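Local coordinates for protein GDP-mannose-dependent alpha-(1-6)-phosphatidylinositol monomannoside mannosyltransferase (PDB 3OKP) that belongs to the GT-B class of glycosyltransferases, built from two Rossmann-like domains, and binds guanosine-5'-diphosphate-alpha-D-mannose, at residues P209-D214 against D288-G293; C203-V208 against F276-R281. All blocks are in the same frame, centred on the assembly; numbering follows the deposited sequence.

Contact 1: P209-D214 against D288-G293; sequences PRKGQD and DVEGLG. With GDD (guanosine-5'-diphosphate-alpha-D-mannose), chain B.
The guanidinium of R210 carries V289 O over the centre of one face, 3.5 Å from R210 CZ, and K211 CE toward the rim of the other. At its edges lie D288 OD1 and E290 OE1. R210 NH1 donates to E290 OE1 at 2.5 Å, reaching that oxygen from 56° out of the carboxylate plane. K211 NZ takes the syn lone pair of the same E290 OE1 at 2.9 Å, so one oxygen accepts from two cationic side chains. A bend at chi2 (63°) places E290 CD beside both donors. This four-residue salt-bridge network joins the turn leading into helix 213-226 to the loop before helix 294-301; E290 in that loop and E298 in the helix have the E-x7-E spacing of family 4 glycosyltransferases. K211 NZ also donates to GDD O3B at 2.8 Å, and weakly to GDD O3A, linking the network to the diphosphate. D288 is modelled in two conformers; in the one described, R210 NE pairs with D288 OD1 at 3.3 Å, the guanidinium and carboxylate planes 86° apart, a less certain link. In it a water bridges R210 N to D288 OD2. E290 N is hydrogen-bonded to S311 OG.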
loop_
_atom_site.group_PDB
_atom_site.type_symbol
_atom_site.label_atom_id
_atom_site.label_comp_id
_atom_site.label_asym_id
_atom_site.label_seq_id
_atom_site.Cartn_x
_atom_site.Cartn_y
_atom_site.Cartn_z
ATOM N N PRO A 209 8.345 -15.284 2.038
ATOM C CA PRO A 209 7.694 -16.380 1.306
ATOM C C PRO A 209 6.407 -16.012 0.560
ATOM O O PRO A 209 6.241 -16.407 -0.597
ATOM C CB PRO A 209 7.397 -17.406 2.403
ATOM C CG PRO A 209 8.445 -17.176 3.416
ATOM C CD PRO A 209 8.731 -15.698 3.403
ATOM N N ARG A 210 5.519 -15.251 1.200
ATOM C CA ARG A 210 4.181 -15.010 0.644
ATOM C C ARG A 210 4.148 -14.191 -0.651
ATOM O O ARG A 210 3.151 -14.224 -1.373
ATOM C CB ARG A 210 3.238 -14.415 1.700
ATOM C CG ARG A 210 3.470 -12.944 2.037
ATOM C CD ARG A 210 2.335 -12.414 2.908
ATOM N NE ARG A 210 2.485 -10.992 3.223
ATOM C CZ ARG A 210 2.035 -10.012 2.448
ATOM N NH1 ARG A 210 1.411 -10.301 1.319
ATOM N NH2 ARG A 210 2.219 -8.746 2.796
ATOM N N LYS A 211 5.234 -13.479 -0.953
ATOM C CA LYS A 211 5.296 -12.631 -2.150
ATOM C C LYS A 211 5.485 -13.436 -3.442
ATOM O O LYS A 211 5.281 -12.920 -4.544
ATOM C CB LYS A 211 6.389 -11.565 -2.005
ATOM C CG LYS A 211 6.204 -10.620 -0.817
ATOM C CD LYS A 211 5.095 -9.602 -1.050
ATOM C CE LYS A 211 4.985 -8.630 0.120
ATOM N NZ LYS A 211 3.947 -7.585 -0.123
ATOM N N GLY A 212 5.874 -14.700 -3.302
ATOM C CA GLY A 212 5.937 -15.607 -4.442
ATOM C C GLY A 212 7.121 -15.430 -5.371
ATOM O O GLY A 212 7.040 -15.795 -6.552
ATOM N N GLN A 213 8.220 -14.871 -4.857
ATOM C CA GLN A 213 9.487 -14.885 -5.593
ATOM C C GLN A 213 9.920 -16.334 -5.797
ATOM O O GLN A 213 10.490 -16.673 -6.834
ATOM C CB GLN A 213 10.597 -14.126 -4.857
ATOM C CG GLN A 213 10.402 -12.618 -4.750
ATOM C CD GLN A 213 9.769 -12.192 -3.438
ATOM O OE1 GLN A 213 9.382 -13.026 -2.615
ATOM N NE2 GLN A 213 9.666 -10.883 -3.232
ATOM N N ASP A 214 9.642 -17.181 -4.804
ATOM C CA ASP A 214 9.923 -18.614 -4.909
ATOM C C ASP A 214 9.113 -19.271 -6.026
ATOM O O ASP A 214 9.643 -20.093 -6.775
ATOM C CB ASP A 214 9.747 -19.344 -3.560
ATOM C CG ASP A 214 8.415 -19.049 -2.867
ATOM O OD1 ASP A 214 7.493 -18.462 -3.472
ATOM O OD2 ASP A 214 8.290 -19.430 -1.682
ATOM N N ASP A 288 -1.213 -14.327 7.120
ATOM C CA ASP A 288 -0.158 -13.783 6.277
ATOM C C ASP A 288 -0.737 -13.554 4.878
ATOM O O ASP A 288 -0.723 -14.449 4.028
ATOM C CB ASP A 288 1.037 -14.742 6.249
ATOM C CG ASP A 288 2.316 -14.080 5.783
ATOM O OD1 ASP A 288 2.472 -12.855 5.979
ATOM O OD2 ASP A 288 3.174 -14.794 5.222
ATOM N N VAL A 289 -1.255 -12.350 4.659
ATOM C CA VAL A 289 -2.048 -12.062 3.473
ATOM C C VAL A 289 -1.706 -10.706 2.850
ATOM O O VAL A 289 -1.294 -9.774 3.549
ATOM C CB VAL A 289 -3.570 -12.165 3.822
ATOM C CG1 VAL A 289 -4.013 -11.032 4.766
ATOM C CG2 VAL A 289 -4.425 -12.212 2.578
ATOM N N GLU A 290 -1.869 -10.618 1.531
ATOM C CA GLU A 290 -1.693 -9.370 0.805
ATOM C C GLU A 290 -2.951 -8.521 0.954
ATOM O O GLU A 290 -3.989 -8.828 0.366
ATOM C CB GLU A 290 -1.387 -9.651 -0.673
ATOM C CG GLU A 290 -0.830 -8.462 -1.446
ATOM C CD GLU A 290 0.518 -7.992 -0.924
ATOM O OE1 GLU A 290 1.416 -8.834 -0.712
ATOM O OE2 GLU A 290 0.679 -6.772 -0.729
ATOM N N GLY A 291 -2.852 -7.465 1.757
ATOM C CA GLY A 291 -3.986 -6.585 2.034
ATOM C C GLY A 291 -4.515 -5.916 0.782
ATOM O O GLY A 291 -5.725 -5.875 0.550
ATOM N N LEU A 292 -3.598 -5.385 -0.021
ATOM C CA LEU A 292 -3.944 -4.814 -1.315
ATOM C C LEU A 292 -2.831 -5.076 -2.325
ATOM O O LEU A 292 -3.013 -5.851 -3.267
ATOM C CB LEU A 292 -4.251 -3.315 -1.192
ATOM C CG LEU A 292 -4.704 -2.594 -2.468
ATOM C CD1 LEU A 292 -6.080 -3.079 -2.941
ATOM C CD2 LEU A 292 -4.701 -1.094 -2.249
ATOM N N GLY A 293 -1.678 -4.447 -2.115
ATOM C CA GLY A 293 -0.535 -4.624 -3.005
ATOM C C GLY A 293 -0.283 -3.394 -3.848
ATOM O O GLY A 293 -0.665 -3.341 -5.019
HETATM N N2 GDD B . 12.933 1.994 -2.654
HETATM C C2 GDD B . 12.535 0.699 -2.717
HETATM N N1 GDD B . 13.434 -0.267 -3.022
HETATM N N3 GDD B . 11.242 0.383 -2.476
HETATM C C4 GDD B . 10.826 -0.910 -2.538
HETATM C C5 GDD B . 11.733 -1.912 -2.846
HETATM C C6 GDD B . 13.058 -1.568 -3.091
HETATM O O6 GDD B . 13.899 -2.447 -3.370
HETATM N N7 GDD B . 11.062 -3.081 -2.835
HETATM C C8 GDD B . 9.773 -2.811 -2.526
HETATM N N9 GDD B . 9.636 -1.488 -2.345
HETATM C "C1'" GDD B . 8.393 -0.751 -1.999
HETATM C "C2'" GDD B . 7.429 -0.744 -3.176
HETATM O "O2'" GDD B . 7.721 0.312 -4.095
HETATM C "C3'" GDD B . 6.080 -0.578 -2.505
HETATM O "O3'" GDD B . 5.744 0.811 -2.403
HETATM C "C4'" GDD B . 6.260 -1.170 -1.110
HETATM O "O4'" GDD B . 7.670 -1.343 -0.916
HETATM C "C5'" GDD B . 5.550 -2.515 -0.968
HETATM O "O5'" GDD B . 4.239 -2.346 -0.421
HETATM P PA GDD B . 3.179 -3.314 -0.636
HETATM O O1A GDD B . 2.095 -2.824 -0.249
HETATM O O2A GDD B . 3.079 -3.585 -1.859
HETATM O O3A GDD B . 3.439 -4.545 0.086
HETATM P PB GDD B . 3.741 -4.628 1.505
HETATM O O2B GDD B . 3.092 -3.782 2.157
HETATM O O3B GDD B . 3.449 -5.772 1.916
HETATM O O1B GDD B . 5.153 -4.424 1.718
HETATM O O HOH W 1 5.602 -14.368 4.093
#

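Contact 2: C203-V208 against F276-R281. With GDD (guanosine-5'-diphosphate-alpha-D-mannose), chain B.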
loop_
_atom_site.group_PDB
_atom_site.type_symbol
_atom_site.label_atom_id
_atom_site.label_comp_id
_atom_site.label_asym_id
_atom_site.label_seq_id
_atom_site.Cartn_x
_atom_site.Cartn_y
_atom_site.Cartn_z
ATOM N N CYS A 203 10.156 -8.190 -10.323
ATOM C CA CYS A 203 9.424 -8.405 -9.081
ATOM C C CYS A 203 9.990 -7.516 -7.985
ATOM O O CYS A 203 11.055 -7.803 -7.430
ATOM C CB CYS A 203 9.459 -9.878 -8.651
ATOM S SG CYS A 203 8.526 -10.211 -7.117
ATOM N N ASN A 204 9.286 -6.421 -7.703
ATOM C CA ASN A 204 9.615 -5.544 -6.583
ATOM C C ASN A 204 8.740 -5.918 -5.404
ATOM O O ASN A 204 7.511 -5.915 -5.518
ATOM C CB ASN A 204 9.393 -4.066 -6.939
ATOM C CG ASN A 204 10.011 -3.677 -8.267
ATOM O OD1 ASN A 204 11.024 -4.238 -8.690
ATOM N ND2 ASN A 204 9.399 -2.706 -8.940
ATOM N N SER A 205 9.381 -6.256 -4.287
ATOM C CA SER A 205 8.704 -6.662 -3.050
ATOM C C SER A 205 9.723 -7.095 -2.006
ATOM O O SER A 205 10.824 -7.536 -2.348
ATOM C CB SER A 205 7.729 -7.824 -3.294
ATOM O OG SER A 205 6.450 -7.355 -3.684
ATOM N N ARG A 206 9.345 -6.978 -0.735
ATOM C CA ARG A 206 10.141 -7.525 0.359
ATOM C C ARG A 206 10.330 -9.020 0.136
ATOM O O ARG A 206 9.427 -9.700 -0.361
ATOM C CB ARG A 206 9.453 -7.286 1.706
ATOM C CG ARG A 206 9.341 -5.816 2.113
ATOM C CD ARG A 206 8.695 -5.642 3.496
ATOM N NE ARG A 206 7.296 -6.075 3.518
ATOM C CZ ARG A 206 6.870 -7.232 4.019
ATOM N NH1 ARG A 206 7.730 -8.092 4.558
ATOM N NH2 ARG A 206 5.578 -7.531 3.988
ATOM N N LEU A 207 11.507 -9.527 0.490
ATOM C CA LEU A 207 11.818 -10.933 0.263
ATOM C C LEU A 207 11.289 -11.777 1.418
ATOM O O LEU A 207 12.007 -12.058 2.379
ATOM C CB LEU A 207 13.325 -11.144 0.044
ATOM C CG LEU A 207 14.014 -10.295 -1.034
ATOM C CD1 LEU A 207 15.482 -10.680 -1.170
ATOM C CD2 LEU A 207 13.303 -10.392 -2.383
ATOM N N VAL A 208 10.010 -12.131 1.318
ATOM C CA VAL A 208 9.339 -13.031 2.265
ATOM C C VAL A 208 8.550 -14.077 1.464
ATOM O O VAL A 208 8.146 -13.802 0.328
ATOM C CB VAL A 208 8.416 -12.267 3.276
ATOM C CG1 VAL A 208 9.239 -11.374 4.208
ATOM C CG2 VAL A 208 7.333 -11.454 2.556
ATOM N N PHE A 276 5.619 -7.082 -15.028
ATOM C CA PHE A 276 5.740 -7.101 -13.572
ATOM C C PHE A 276 4.969 -8.303 -13.040
ATOM O O PHE A 276 3.794 -8.488 -13.362
ATOM C CB PHE A 276 5.218 -5.811 -12.924
ATOM C CG PHE A 276 5.264 -5.834 -11.410
ATOM C CD1 PHE A 276 4.185 -6.325 -10.670
ATOM C CD2 PHE A 276 6.393 -5.385 -10.729
ATOM C CE1 PHE A 276 4.233 -6.366 -9.274
ATOM C CE2 PHE A 276 6.448 -5.414 -9.337
ATOM C CZ PHE A 276 5.367 -5.910 -8.608
ATOM N N ALA A 277 5.635 -9.113 -12.225
ATOM C CA ALA A 277 5.014 -10.302 -11.656
ATOM C C ALA A 277 5.289 -10.403 -10.161
ATOM O O ALA A 277 6.429 -10.245 -9.713
ATOM C CB ALA A 277 5.497 -11.556 -12.381
ATOM N N MET A 278 4.229 -10.648 -9.396
ATOM C CA MET A 278 4.338 -10.922 -7.966
ATOM C C MET A 278 3.141 -11.791 -7.588
ATOM O O MET A 278 2.077 -11.270 -7.248
ATOM C CB MET A 278 4.383 -9.622 -7.147
ATOM C CG MET A 278 4.905 -9.794 -5.720
ATOM S SD MET A 278 3.627 -10.186 -4.502
ATOM C CE MET A 278 2.999 -8.551 -4.127
ATOM N N PRO A 279 3.307 -13.126 -7.677
ATOM C CA PRO A 279 2.205 -14.056 -7.451
ATOM C C PRO A 279 1.977 -14.327 -5.961
ATOM O O PRO A 279 2.230 -15.435 -5.478
ATOM C CB PRO A 279 2.653 -15.316 -8.198
ATOM C CG PRO A 279 4.149 -15.274 -8.152
ATOM C CD PRO A 279 4.566 -13.827 -8.000
ATOM N N ALA A 280 1.498 -13.304 -5.256
ATOM C CA ALA A 280 1.243 -13.371 -3.816
ATOM C C ALA A 280 0.315 -14.524 -3.437
ATOM O O ALA A 280 -0.707 -14.752 -4.091
ATOM C CB ALA A 280 0.670 -12.041 -3.316
ATOM N N ARG A 281 0.692 -15.254 -2.391
ATOM C CA ARG A 281 -0.144 -16.319 -1.840
ATOM C C ARG A 281 -0.442 -16.057 -0.365
ATOM O O ARG A 281 0.380 -15.474 0.349
ATOM C CB ARG A 281 0.509 -17.697 -2.025
ATOM C CG ARG A 281 1.774 -17.925 -1.202
ATOM C CD ARG A 281 2.245 -19.369 -1.298
ATOM N NE ARG A 281 3.485 -19.587 -0.556
ATOM C CZ ARG A 281 4.706 -19.353 -1.031
ATOM N NH1 ARG A 281 4.870 -18.885 -2.261
ATOM N NH2 ARG A 281 5.769 -19.586 -0.269
HETATM N N2 GDD B . 12.933 1.994 -2.654
HETATM C C2 GDD B . 12.535 0.699 -2.717
HETATM N N1 GDD B . 13.434 -0.267 -3.022
HETATM N N3 GDD B . 11.242 0.383 -2.476
HETATM C C4 GDD B . 10.826 -0.910 -2.538
HETATM C C5 GDD B . 11.733 -1.912 -2.846
HETATM C C6 GDD B . 13.058 -1.568 -3.091
HETATM O O6 GDD B . 13.899 -2.447 -3.370
HETATM N N7 GDD B . 11.062 -3.081 -2.835
HETATM C C8 GDD B . 9.773 -2.811 -2.526
HETATM N N9 GDD B . 9.636 -1.488 -2.345
HETATM C "C1'" GDD B . 8.393 -0.751 -1.999
HETATM C "C2'" GDD B . 7.429 -0.744 -3.176
HETATM O "O2'" GDD B . 7.721 0.312 -4.095
HETATM C "C3'" GDD B . 6.080 -0.578 -2.505
HETATM O "O3'" GDD B . 5.744 0.811 -2.403
HETATM C "C4'" GDD B . 6.260 -1.170 -1.110
HETATM O "O4'" GDD B . 7.670 -1.343 -0.916
HETATM C "C5'" GDD B . 5.550 -2.515 -0.968
HETATM O "O5'" GDD B . 4.239 -2.346 -0.421
HETATM P PA GDD B . 3.179 -3.314 -0.636
HETATM O O1A GDD B . 2.095 -2.824 -0.249
HETATM O O2A GDD B . 3.079 -3.585 -1.859
HETATM O O3A GDD B . 3.439 -4.545 0.086
HETATM P PB GDD B . 3.741 -4.628 1.505
HETATM O O2B GDD B . 3.092 -3.782 2.157
HETATM O O3B GDD B . 3.449 -5.772 1.916
HETATM O O1B GDD B . 5.153 -4.424 1.718
#
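F276 meets N204 with the far end of its ring. Chi1 (177°) sets CG anti to the backbone N; at the far end of the ring F276 CE2 lies 3.4 Å from N204 N, an oblique approach, and F276 CZ lies 3.8 Å from N204 O. The N204 amide, turned 65° from the ring plane, brings ND2 to 4.0 Å from F276 CE2; this buried nitrogen has no hydrogen-bonding partner in the model. A277 contributes its carbonyl: A277 O packs 3.2 Å from C203 CB, with C203 SG close by.

M278 follows where the two chains begin to diverge, its CB directed toward the first segment. Its CG touches C203 SG at 3.9 Å and S205 OG at 3.5 Å, and bends at chi2 and chi3 fold the thioether back so that CE also packs on that hydroxyl. S205 OG is itself occupied, donating to N204 O at 2.6 Å. P279 centres an inverse gamma turn, closed by a weak bond from A280 N to M278 O. R206, beyond the end of strand 200-204 and without contact to 276-281, reaches the ligand: R206 NE donates to GDD O1B at 3.2 Å and a nearly straight 164°, in the guanidinium plane.

The pair occupies the C-terminal ends of adjacent parallel strands in the six-stranded sheet, the edge at which a Rossmann-like domain commonly binds nucleotides. Strand 200-204 is flanked on its other side by strand 231-235, with C203 and S205 in backbone hydrogen bonds to V235. Helix 263-272 packs on N204 and F276, helix 294-301 on F276 and M278, and helix 213-226 on S205 and P279.

Both contacts are buried and stand about 6 Å apart between centres, in the same Rossmann-like domain and both touching GDD. Contact 2 is the more completely buried: all six touching residues are buried, against three of five in contact 1, and it joins strand ends by van der Waals packing of sulfur, ring and backbone atoms. Contact 1 joins the 3-10 turn before helix 213-226 to a loop beyond strand 275-278 and relies on charge. The segments alternate along the chain, 203-208 running straight into 209-214. R210 O probably accepts from R281 N, D214 OD2 forms a salt bridge with R281 NH2, and M278 SD packs on K211 O. Each contact supplies one basic hydrogen-bond donor to the diphosphate.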